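Local structure of prolyl-tRNA synthetase (Naegleria fowleri, 6UYH) at residues S96-K104 against Q111-T119; L140-W151 against R163-F174. The protein probably attaches proline to its cognate tRNA in an ATP-dependent reaction, and here holds halofuginone and the ATP analogue AMPPNP together in its active site. All coordinates share one frame; numbering follows the deposited sequence. Where two conformers were deposited one is given.

In the fold
From the N terminus, contact 1 comes first: the chain runs out along strand 100-105, turns, and returns along strand 108-116, so 96-104 and 111-119 close a short hairpin. Contact 2 opens only after helix 121-131, where strand 140-149 and strand 164-174 enclose the loop 152-162. The two are in series, neither nested nor crossed, with centres about 17 Å apart. They nevertheless touch: Glu98 O lies 2.7 Å from Trp151 N, and Arg117 NH2 2.8 Å from Asn147 OD1, both probable hydrogen bonds. Together they tie a peripheral sheet at the subunit interface to the catalytic core, and both contribute walls to the halofuginone site.

Contact 1: S96-K104 against Q111-T119; sequences SPEVAWVTK and QEPIALRPT. With HFG (7-bromo-6-chloro-3-{3-[(2R,3S)-3-hydroxypiperidin-2-yl]-2-oxopropyl}quinazolin-4(3H)-one), chain D; EDO (1,2-ethanediol), chain F.
Val102 and Ile114 form a hydrogen-bonded pair in an antiparallel beta hairpin at the dimer interface, next to the non-hydrogen-bonded pair Trp101 and Ala115, the strand segments at 146°. Val102 N donates to Ile114 O (2.8 Å), and Ile114 N returns a longer bond to Val102 O (3.2 Å). Leu116 N binds Ala100 O, and a water bridges Ala100 N and Leu116 O. The Ala115 methyl lies over the face of the six-membered ring of Trp101, CB 3.8 Å from the centroid and 11° off the normal, a CH-pi contact. Val99 CG1 lies over the same face of the indole, toward its rim, and is 3.5 Å from Ala115 CB. With that branch anti to the backbone N (chi1 -176°), CG2 meets the halofuginone bromine BR1 at 3.5 Å. The Val102 and Leu116 side chains cross at about a right angle, CG2 of Val102 3.7 Å from CD2 of Leu116. Past the strand, Thr119 OG1 accepts a hydrogen bond from the piperidine N1' of halofuginone (2.8 Å). Strand 79-81 flanks 113-116, Leu85 of helix 82-85 packs on Val99 and Ala115, and strand 100-104 continues the sheet into the second subunit, where Thr103 OG1 bonds Thr103 OG1 of that chain.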
# COMPACT_ATOMS: atom_id res chain seq x y z
N SER A 96 11.80 -6.11 -23.86
CA SER A 96 12.33 -4.75 -23.93
C SER A 96 11.35 -3.74 -24.51
O SER A 96 11.35 -2.59 -24.04
CB SER A 96 13.66 -4.75 -24.70
OG SER A 96 13.49 -4.99 -26.09
N PRO A 97 10.49 -4.07 -25.49
CA PRO A 97 9.53 -3.06 -25.96
C PRO A 97 8.50 -2.63 -24.91
O PRO A 97 7.89 -1.56 -25.08
CB PRO A 97 8.85 -3.74 -27.16
CG PRO A 97 9.87 -4.74 -27.63
CD PRO A 97 10.48 -5.25 -26.37
N GLU A 98 8.29 -3.40 -23.84
CA GLU A 98 7.31 -3.07 -22.82
C GLU A 98 7.86 -2.21 -21.68
O GLU A 98 7.09 -1.81 -20.80
CB GLU A 98 6.69 -4.33 -22.21
CG GLU A 98 5.86 -5.18 -23.16
CD GLU A 98 5.07 -6.28 -22.43
OE1 GLU A 98 4.21 -6.91 -23.07
OE2 GLU A 98 5.31 -6.51 -21.22
N VAL A 99 9.16 -1.91 -21.67
CA VAL A 99 9.77 -1.15 -20.58
C VAL A 99 9.52 0.34 -20.78
O VAL A 99 9.80 0.88 -21.85
CB VAL A 99 11.28 -1.42 -20.51
CG1 VAL A 99 11.87 -0.71 -19.32
CG2 VAL A 99 11.58 -2.93 -20.46
N ALA A 100 9.05 1.02 -19.74
CA ALA A 100 8.87 2.47 -19.76
C ALA A 100 10.12 3.15 -19.21
O ALA A 100 10.63 2.75 -18.15
CB ALA A 100 7.65 2.87 -18.92
N TRP A 101 10.62 4.15 -19.93
CA TRP A 101 11.89 4.80 -19.61
C TRP A 101 11.70 6.25 -19.20
O TRP A 101 11.11 7.04 -19.94
CB TRP A 101 12.85 4.74 -20.79
CG TRP A 101 13.37 3.36 -21.02
CD1 TRP A 101 12.88 2.43 -21.89
CD2 TRP A 101 14.47 2.74 -20.35
NE1 TRP A 101 13.61 1.27 -21.80
CE2 TRP A 101 14.59 1.44 -20.86
CE3 TRP A 101 15.37 3.18 -19.37
CZ2 TRP A 101 15.58 0.55 -20.43
CZ3 TRP A 101 16.35 2.29 -18.93
CH2 TRP A 101 16.45 0.99 -19.47
N VAL A 102 12.26 6.60 -18.05
CA VAL A 102 12.38 8.00 -17.63
C VAL A 102 13.63 8.56 -18.27
O VAL A 102 14.73 8.03 -18.08
CB VAL A 102 12.45 8.12 -16.10
CG1 VAL A 102 12.68 9.57 -15.69
CG2 VAL A 102 11.19 7.56 -15.46
N THR A 103 13.49 9.63 -19.06
CA THR A 103 14.64 10.18 -19.75
C THR A 103 14.85 11.67 -19.54
O THR A 103 15.82 12.22 -20.06
CB THR A 103 14.55 9.92 -21.27
OG1 THR A 103 13.60 10.82 -21.84
CG2 THR A 103 14.12 8.48 -21.54
N LYS A 104 13.96 12.35 -18.82
CA LYS A 104 14.09 13.79 -18.65
C LYS A 104 13.64 14.17 -17.25
O LYS A 104 12.77 13.53 -16.66
CB LYS A 104 13.24 14.57 -19.68
CG LYS A 104 13.59 14.30 -21.14
CD LYS A 104 12.86 15.25 -22.09
CE LYS A 104 13.39 16.66 -21.98
NZ LYS A 104 13.02 17.48 -23.17
N GLN A 111 21.39 12.37 -17.96
CA GLN A 111 22.56 11.67 -18.48
C GLN A 111 22.34 10.16 -18.47
O GLN A 111 22.84 9.45 -19.36
CB GLN A 111 23.81 12.04 -17.68
N GLU A 112 21.57 9.66 -17.51
CA GLU A 112 21.32 8.23 -17.35
C GLU A 112 19.82 7.94 -17.28
O GLU A 112 19.20 8.10 -16.22
CB GLU A 112 22.01 7.70 -16.10
CG GLU A 112 21.86 6.19 -15.92
CD GLU A 112 22.40 5.69 -14.59
OE1 GLU A 112 22.04 4.56 -14.22
OE2 GLU A 112 23.18 6.41 -13.93
N PRO A 113 19.21 7.53 -18.39
CA PRO A 113 17.82 7.06 -18.33
C PRO A 113 17.67 5.86 -17.40
O PRO A 113 18.54 5.00 -17.31
CB PRO A 113 17.51 6.67 -19.79
CG PRO A 113 18.44 7.51 -20.60
CD PRO A 113 19.70 7.64 -19.78
N ILE A 114 16.55 5.83 -16.69
CA ILE A 114 16.23 4.74 -15.78
C ILE A 114 14.83 4.25 -16.11
O ILE A 114 14.01 4.99 -16.66
CB ILE A 114 16.33 5.17 -14.30
CG1 ILE A 114 15.45 6.39 -14.05
CG2 ILE A 114 17.79 5.44 -13.91
CD1 ILE A 114 15.50 6.87 -12.62
N ALA A 115 14.56 2.99 -15.78
CA ALA A 115 13.30 2.36 -16.14
C ALA A 115 12.36 2.24 -14.95
O ALA A 115 12.77 2.29 -13.79
CB ALA A 115 13.56 0.98 -16.76
N LEU A 116 11.07 2.09 -15.26
CA LEU A 116 10.06 1.82 -14.25
C LEU A 116 9.89 0.32 -14.08
O LEU A 116 9.86 -0.43 -15.07
CB LEU A 116 8.73 2.46 -14.63
CG LEU A 116 8.76 3.95 -14.98
CD1 LEU A 116 7.38 4.41 -15.38
CD2 LEU A 116 9.30 4.78 -13.80
N ARG A 117 9.79 -0.11 -12.83
CA ARG A 117 9.57 -1.46 -12.35
C ARG A 117 8.55 -2.22 -13.18
O ARG A 117 7.36 -1.89 -13.14
CB ARG A 117 9.09 -1.39 -10.88
CG ARG A 117 8.63 -2.70 -10.27
CD ARG A 117 8.41 -2.52 -8.76
NE ARG A 117 7.50 -1.42 -8.48
CZ ARG A 117 7.57 -0.63 -7.41
NH1 ARG A 117 8.53 -0.79 -6.51
NH2 ARG A 117 6.68 0.33 -7.25
N PRO A 118 8.96 -3.25 -13.94
CA PRO A 118 7.98 -4.13 -14.61
C PRO A 118 7.75 -5.41 -13.83
O PRO A 118 6.86 -6.21 -14.14
CB PRO A 118 8.66 -4.42 -15.95
CG PRO A 118 10.12 -4.46 -15.59
CD PRO A 118 10.33 -3.46 -14.46
N THR A 119 8.61 -5.61 -12.83
CA THR A 119 8.73 -6.74 -11.91
C THR A 119 10.07 -6.51 -11.21
O THR A 119 10.89 -5.75 -11.73
CB THR A 119 8.65 -8.11 -12.60
OG1 THR A 119 8.74 -9.14 -11.61
CG2 THR A 119 9.79 -8.29 -13.61
O4' HFG D . 7.24 -10.80 -13.84
C21 HFG D . 7.48 -11.91 -14.26
C3' HFG D . 7.85 -13.05 -13.33
C2' HFG D . 7.32 -12.94 -11.90
N1' HFG D . 7.92 -11.83 -11.15
C6' HFG D . 7.52 -11.83 -9.74
C5' HFG D . 6.03 -11.73 -9.58
C4' HFG D . 5.32 -12.82 -10.39
C39 HFG D . 5.80 -12.82 -11.83
O7' HFG D . 5.18 -13.91 -12.54
C1' HFG D . 7.45 -12.22 -15.76
N3 HFG D . 7.62 -11.01 -16.57
C4 HFG D . 8.86 -10.40 -16.56
O11 HFG D . 9.80 -10.87 -15.93
C10 HFG D . 8.91 -9.14 -17.31
C5 HFG D . 10.09 -8.41 -17.40
C2 HFG D . 6.56 -10.48 -17.25
N1 HFG D . 6.55 -9.38 -17.90
C9 HFG D . 7.75 -8.67 -17.93
C8 HFG D . 7.76 -7.44 -18.59
C7 HFG D . 8.95 -6.72 -18.64
BR1 HFG D . 8.91 -5.01 -19.45
C6 HFG D . 10.10 -7.21 -18.08
CL1 HFG D . 11.62 -6.37 -18.26
C1 EDO F . 21.31 12.67 -14.25
O1 EDO F . 21.19 11.39 -14.90
C2 EDO F . 20.23 12.80 -13.17
O2 EDO F . 19.91 14.16 -12.87
O HOH W 1 8.39 -0.53 -17.36

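Contact 2: L140-W151 against R163-F174; sequences LKLNQWTNVVRW and REFYWQEGHSAF. With ANP (phosphoaminophosphonic acid-adenylate ester), chain C; HFG (7-bromo-6-chloro-3-{3-[(2R,3S)-3-hydroxypiperidin-2-yl]-2-oxopropyl}quinazolin-4(3H)-one), chain D.
Val148, Phe165 and Arg150 belong to the antiparallel strand pair and loop of class II synthetase motif 2, which lines the ATP site. Ten successive bridges, from Leu140-Ala173 to Val149-Glu164, establish the register. Phe165 is held between two layers: Val148 CB lies over one ring face, while on the other the adenine packs with C6 of AMPPNP 3.4 Å from Phe165 CD2. Its CG stands between the backbone N and the carbonyl carbon (chi1 60°), turning its ring face to the adenine. The second branch of Val148, CG2, sits 3.3 Å from the centroid of the five-membered ring of Trp167, whose opposite face carries Glu169 CB. Arg150 reaches out extended, its guanidinium sandwiched between Phe165 CZ and halofuginone N1; at its edge NH1 and NH2 grip the alpha-phosphate oxygen O2A of AMPPNP at 2.9 and 2.8 Å. Such a fork would stabilise the phosphate charge.

Farther along, Gln144 NE2 meets Glu169 OE1 at 3.1 Å, from 60° above the carboxylate plane, while Gln144 OE1 is held by Phe76 N. Glu169 OE1 also accepts Ser120 OG, and OE2 takes His171 NE2 at 2.8 Å, fixing a carboxylate beside the halofuginone piperidine. On the sheet face that carries Asn143, Trp145 and Gln168, Gln168 NE2 donates to Asn143 OD1 (2.8 Å), its OE1 goes to Tyr191, and its CB lies over the Trp145 ring. At the loop end the Arg163 guanidinium stacks on Trp151, centres 3.6 Å apart and planes at 26°.

Strand 164-174 pairs onward with strand 261-272 and strand 140-149 with strand 72-73; helix 121-131 packs against Leu142 and His171, and helix 177-198 against Lys141 and Phe174.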
# COMPACT_ATOMS: atom_id res chain seq x y z
N LEU A 140 15.05 -16.89 3.20
CA LEU A 140 14.74 -15.47 3.11
C LEU A 140 13.48 -15.34 2.28
O LEU A 140 13.45 -15.77 1.13
CB LEU A 140 15.88 -14.68 2.47
CG LEU A 140 15.60 -13.19 2.19
CD1 LEU A 140 15.32 -12.43 3.47
CD2 LEU A 140 16.76 -12.54 1.42
N LYS A 141 12.44 -14.74 2.86
CA LYS A 141 11.12 -14.71 2.23
C LYS A 141 10.55 -13.31 2.37
O LYS A 141 10.16 -12.91 3.47
CB LYS A 141 10.20 -15.75 2.87
CG LYS A 141 10.86 -17.13 2.93
CD LYS A 141 9.87 -18.27 2.98
CE LYS A 141 9.45 -18.56 4.38
NZ LYS A 141 8.83 -19.91 4.48
N LEU A 142 10.51 -12.56 1.27
CA LEU A 142 10.07 -11.17 1.29
C LEU A 142 8.92 -10.98 0.31
O LEU A 142 8.81 -11.69 -0.69
CB LEU A 142 11.22 -10.23 0.94
CG LEU A 142 12.48 -10.36 1.81
CD1 LEU A 142 13.57 -9.39 1.34
CD2 LEU A 142 12.17 -10.15 3.30
N ASN A 143 8.08 -10.00 0.60
CA ASN A 143 6.91 -9.70 -0.21
C ASN A 143 6.76 -8.19 -0.29
O ASN A 143 7.14 -7.47 0.64
CB ASN A 143 5.64 -10.33 0.40
CG ASN A 143 4.38 -9.93 -0.31
OD1 ASN A 143 4.12 -10.40 -1.42
ND2 ASN A 143 3.59 -9.06 0.32
N GLN A 144 6.23 -7.69 -1.41
CA GLN A 144 5.87 -6.28 -1.43
C GLN A 144 4.60 -6.06 -2.23
O GLN A 144 4.35 -6.73 -3.23
CB GLN A 144 7.02 -5.39 -1.97
CG GLN A 144 7.61 -5.82 -3.30
CD GLN A 144 8.72 -4.88 -3.75
OE1 GLN A 144 9.36 -4.23 -2.93
NE2 GLN A 144 8.94 -4.80 -5.07
N TRP A 145 3.78 -5.11 -1.75
CA TRP A 145 2.57 -4.65 -2.41
C TRP A 145 2.92 -3.36 -3.14
O TRP A 145 3.21 -2.34 -2.50
CB TRP A 145 1.45 -4.41 -1.39
CG TRP A 145 1.05 -5.63 -0.65
CD1 TRP A 145 1.55 -6.08 0.55
CD2 TRP A 145 0.06 -6.58 -1.04
NE1 TRP A 145 0.93 -7.25 0.91
CE2 TRP A 145 0.02 -7.58 -0.06
CE3 TRP A 145 -0.78 -6.68 -2.16
CZ2 TRP A 145 -0.84 -8.68 -0.13
CZ3 TRP A 145 -1.64 -7.75 -2.23
CH2 TRP A 145 -1.66 -8.75 -1.23
N THR A 146 2.92 -3.39 -4.48
CA THR A 146 3.48 -2.30 -5.27
C THR A 146 2.67 -2.08 -6.53
O THR A 146 1.86 -2.92 -6.95
CB THR A 146 4.94 -2.56 -5.70
OG1 THR A 146 4.95 -3.60 -6.69
CG2 THR A 146 5.81 -3.00 -4.56
N ASN A 147 2.93 -0.94 -7.18
CA ASN A 147 2.49 -0.73 -8.55
C ASN A 147 3.54 -1.21 -9.54
O ASN A 147 4.73 -1.26 -9.25
CB ASN A 147 2.12 0.74 -8.80
CG ASN A 147 3.23 1.71 -8.49
OD1 ASN A 147 4.17 1.40 -7.77
ND2 ASN A 147 3.10 2.92 -9.02
N VAL A 148 3.08 -1.58 -10.73
CA VAL A 148 3.90 -2.16 -11.79
C VAL A 148 3.54 -1.46 -13.09
O VAL A 148 2.38 -1.12 -13.30
CB VAL A 148 3.65 -3.68 -11.92
CG1 VAL A 148 4.74 -4.33 -12.73
CG2 VAL A 148 3.52 -4.33 -10.54
N VAL A 149 4.53 -1.25 -13.95
CA VAL A 149 4.32 -0.57 -15.24
C VAL A 149 4.82 -1.46 -16.36
O VAL A 149 5.99 -1.86 -16.37
CB VAL A 149 5.02 0.79 -15.30
CG1 VAL A 149 4.87 1.41 -16.70
CG2 VAL A 149 4.45 1.73 -14.22
N ARG A 150 3.95 -1.76 -17.31
CA ARG A 150 4.34 -2.45 -18.54
C ARG A 150 3.62 -1.80 -19.71
O ARG A 150 2.40 -1.67 -19.69
CB ARG A 150 3.98 -3.95 -18.49
CG ARG A 150 4.67 -4.71 -17.37
CD ARG A 150 4.11 -6.11 -17.20
NE ARG A 150 4.78 -6.80 -16.10
CZ ARG A 150 4.56 -8.06 -15.76
NH1 ARG A 150 3.68 -8.79 -16.44
NH2 ARG A 150 5.21 -8.60 -14.73
N TRP A 151 4.38 -1.39 -20.72
CA TRP A 151 3.77 -0.78 -21.90
C TRP A 151 3.21 -1.89 -22.79
O TRP A 151 3.77 -2.25 -23.83
CB TRP A 151 4.77 0.12 -22.62
CG TRP A 151 4.16 1.45 -22.89
CD1 TRP A 151 3.85 1.98 -24.11
CD2 TRP A 151 3.73 2.40 -21.92
NE1 TRP A 151 3.28 3.22 -23.96
CE2 TRP A 151 3.19 3.50 -22.62
CE3 TRP A 151 3.75 2.44 -20.52
CZ2 TRP A 151 2.69 4.63 -21.97
CZ3 TRP A 151 3.25 3.56 -19.88
CH2 TRP A 151 2.73 4.64 -20.61
N ARG A 163 -1.83 -0.82 -18.09
CA ARG A 163 -0.42 -0.47 -18.25
C ARG A 163 0.25 -0.14 -16.93
O ARG A 163 1.45 -0.37 -16.76
CB ARG A 163 -0.26 0.68 -19.25
CG ARG A 163 -0.47 0.20 -20.68
CD ARG A 163 -0.21 1.31 -21.68
NE ARG A 163 0.11 0.78 -23.00
CZ ARG A 163 0.30 1.53 -24.07
NH1 ARG A 163 0.19 2.85 -23.97
NH2 ARG A 163 0.59 0.97 -25.24
N GLU A 164 -0.50 0.43 -15.98
CA GLU A 164 -0.13 0.41 -14.58
C GLU A 164 -1.10 -0.54 -13.89
O GLU A 164 -2.31 -0.46 -14.11
CB GLU A 164 -0.21 1.80 -13.92
CG GLU A 164 0.22 1.75 -12.45
CD GLU A 164 0.11 3.09 -11.72
OE1 GLU A 164 -0.54 4.02 -12.24
OE2 GLU A 164 0.69 3.20 -10.62
N PHE A 165 -0.56 -1.47 -13.09
CA PHE A 165 -1.41 -2.33 -12.28
C PHE A 165 -0.78 -2.47 -10.90
O PHE A 165 0.33 -2.01 -10.65
CB PHE A 165 -1.68 -3.70 -12.96
CG PHE A 165 -0.45 -4.53 -13.26
CD1 PHE A 165 -0.05 -5.53 -12.38
CD2 PHE A 165 0.25 -4.36 -14.44
CE1 PHE A 165 1.04 -6.34 -12.66
CE2 PHE A 165 1.36 -5.17 -14.74
CZ PHE A 165 1.75 -6.16 -13.84
N TYR A 166 -1.53 -3.08 -9.99
CA TYR A 166 -1.10 -3.25 -8.61
C TYR A 166 -1.04 -4.74 -8.31
O TYR A 166 -1.88 -5.50 -8.79
CB TYR A 166 -2.06 -2.52 -7.65
CG TYR A 166 -2.25 -1.10 -8.11
CD1 TYR A 166 -1.32 -0.13 -7.80
CD2 TYR A 166 -3.32 -0.74 -8.94
CE1 TYR A 166 -1.45 1.18 -8.25
CE2 TYR A 166 -3.46 0.58 -9.41
CZ TYR A 166 -2.52 1.52 -9.07
OH TYR A 166 -2.64 2.83 -9.51
N TRP A 167 -0.03 -5.15 -7.55
CA TRP A 167 0.10 -6.57 -7.24
C TRP A 167 0.80 -6.72 -5.90
O TRP A 167 1.19 -5.74 -5.26
CB TRP A 167 0.83 -7.33 -8.36
CG TRP A 167 2.35 -7.15 -8.49
CD1 TRP A 167 3.19 -6.37 -7.73
CD2 TRP A 167 3.17 -7.77 -9.48
NE1 TRP A 167 4.49 -6.50 -8.19
CE2 TRP A 167 4.50 -7.35 -9.26
CE3 TRP A 167 2.91 -8.66 -10.53
CZ2 TRP A 167 5.56 -7.78 -10.06
CZ3 TRP A 167 3.97 -9.09 -11.33
CH2 TRP A 167 5.27 -8.64 -11.08
N GLN A 168 0.94 -7.97 -5.46
CA GLN A 168 2.01 -8.34 -4.55
C GLN A 168 2.95 -9.22 -5.35
O GLN A 168 2.51 -9.99 -6.21
CB GLN A 168 1.54 -9.08 -3.30
CG GLN A 168 0.71 -10.37 -3.56
CD GLN A 168 1.52 -11.62 -3.97
OE1 GLN A 168 1.01 -12.48 -4.69
NE2 GLN A 168 2.77 -11.73 -3.49
N GLU A 169 4.25 -9.09 -5.09
CA GLU A 169 5.24 -10.04 -5.59
C GLU A 169 6.05 -10.56 -4.41
O GLU A 169 6.58 -9.78 -3.60
CB GLU A 169 6.15 -9.41 -6.67
CG GLU A 169 6.87 -8.13 -6.23
CD GLU A 169 7.71 -7.52 -7.33
OE1 GLU A 169 7.67 -6.28 -7.48
OE2 GLU A 169 8.42 -8.28 -8.03
N GLY A 170 6.12 -11.88 -4.30
CA GLY A 170 6.90 -12.54 -3.27
C GLY A 170 8.13 -13.17 -3.91
O GLY A 170 8.06 -13.67 -5.02
N HIS A 171 9.25 -13.09 -3.20
CA HIS A 171 10.54 -13.60 -3.68
C HIS A 171 11.19 -14.31 -2.51
O HIS A 171 11.52 -13.68 -1.50
CB HIS A 171 11.42 -12.45 -4.17
CG HIS A 171 10.84 -11.70 -5.33
ND1 HIS A 171 11.23 -11.93 -6.64
CD2 HIS A 171 9.90 -10.72 -5.39
CE1 HIS A 171 10.55 -11.14 -7.45
NE2 HIS A 171 9.74 -10.40 -6.72
N SER A 172 11.38 -15.63 -2.63
CA SER A 172 11.94 -16.41 -1.54
C SER A 172 13.20 -17.14 -2.00
O SER A 172 13.34 -17.49 -3.17
CB SER A 172 10.93 -17.42 -1.03
OG SER A 172 9.82 -16.75 -0.45
N ALA A 173 14.11 -17.37 -1.05
CA ALA A 173 15.35 -18.11 -1.26
C ALA A 173 15.48 -19.19 -0.20
O ALA A 173 15.18 -18.95 0.97
CB ALA A 173 16.56 -17.17 -1.21
N PHE A 174 15.97 -20.36 -0.61
CA PHE A 174 16.04 -21.54 0.25
C PHE A 174 17.37 -22.24 0.06
O PHE A 174 18.04 -22.10 -0.96
CB PHE A 174 14.92 -22.55 -0.07
CG PHE A 174 13.54 -21.98 0.05
CD1 PHE A 174 12.83 -22.11 1.23
CD2 PHE A 174 12.96 -21.33 -1.02
CE1 PHE A 174 11.54 -21.60 1.35
CE2 PHE A 174 11.67 -20.80 -0.91
CZ PHE A 174 10.97 -20.94 0.27
PG ANP C . -0.00 -12.22 -19.27
O1G ANP C . -0.09 -13.17 -20.37
O2G ANP C . 0.65 -10.88 -19.81
O3G ANP C . -1.48 -12.00 -18.75
PB ANP C . 2.41 -12.43 -17.51
O1B ANP C . 3.36 -13.52 -17.73
O2B ANP C . 2.92 -11.15 -18.23
N3B ANP C . 0.89 -12.80 -18.02
PA ANP C . 3.27 -12.15 -14.76
O1A ANP C . 3.71 -13.52 -14.43
O2A ANP C . 4.43 -11.28 -15.08
O3A ANP C . 2.27 -12.12 -16.00
O5' ANP C . 2.40 -11.41 -13.62
C5' ANP C . 1.83 -12.00 -12.42
C4' ANP C . 0.34 -11.89 -12.54
O4' ANP C . -0.04 -10.51 -12.73
C3' ANP C . -0.22 -12.62 -13.76
O3' ANP C . -0.43 -13.99 -13.47
C2' ANP C . -1.53 -11.87 -14.03
O2' ANP C . -2.59 -12.47 -13.30
C1' ANP C . -1.21 -10.44 -13.54
N9 ANP C . -0.96 -9.49 -14.62
C8 ANP C . -0.02 -9.60 -15.61
N7 ANP C . -0.01 -8.59 -16.45
C5 ANP C . -1.02 -7.76 -15.98
C6 ANP C . -1.52 -6.53 -16.43
N6 ANP C . -1.02 -5.85 -17.47
N1 ANP C . -2.56 -5.99 -15.75
C2 ANP C . -3.03 -6.64 -14.68
N3 ANP C . -2.63 -7.79 -14.15
C4 ANP C . -1.62 -8.31 -14.85
O4' HFG D . 7.24 -10.80 -13.84
C21 HFG D . 7.48 -11.91 -14.26
C3' HFG D . 7.85 -13.05 -13.33
C2' HFG D . 7.32 -12.94 -11.90
N1' HFG D . 7.92 -11.83 -11.15
C6' HFG D . 7.52 -11.83 -9.74
C5' HFG D . 6.03 -11.73 -9.58
C4' HFG D . 5.32 -12.82 -10.39
C39 HFG D . 5.80 -12.82 -11.83
O7' HFG D . 5.18 -13.91 -12.54
C1' HFG D . 7.45 -12.22 -15.76
N3 HFG D . 7.62 -11.01 -16.57
C4 HFG D . 8.86 -10.40 -16.56
O11 HFG D . 9.80 -10.87 -15.93
C10 HFG D . 8.91 -9.14 -17.31
C5 HFG D . 10.09 -8.41 -17.40
C2 HFG D . 6.56 -10.48 -17.25
N1 HFG D . 6.55 -9.38 -17.90
C9 HFG D . 7.75 -8.67 -17.93
C8 HFG D . 7.76 -7.44 -18.59
C7 HFG D . 8.95 -6.72 -18.64
BR1 HFG D . 8.91 -5.01 -19.45
C6 HFG D . 10.10 -7.21 -18.08
CL1 HFG D . 11.62 -6.37 -18.26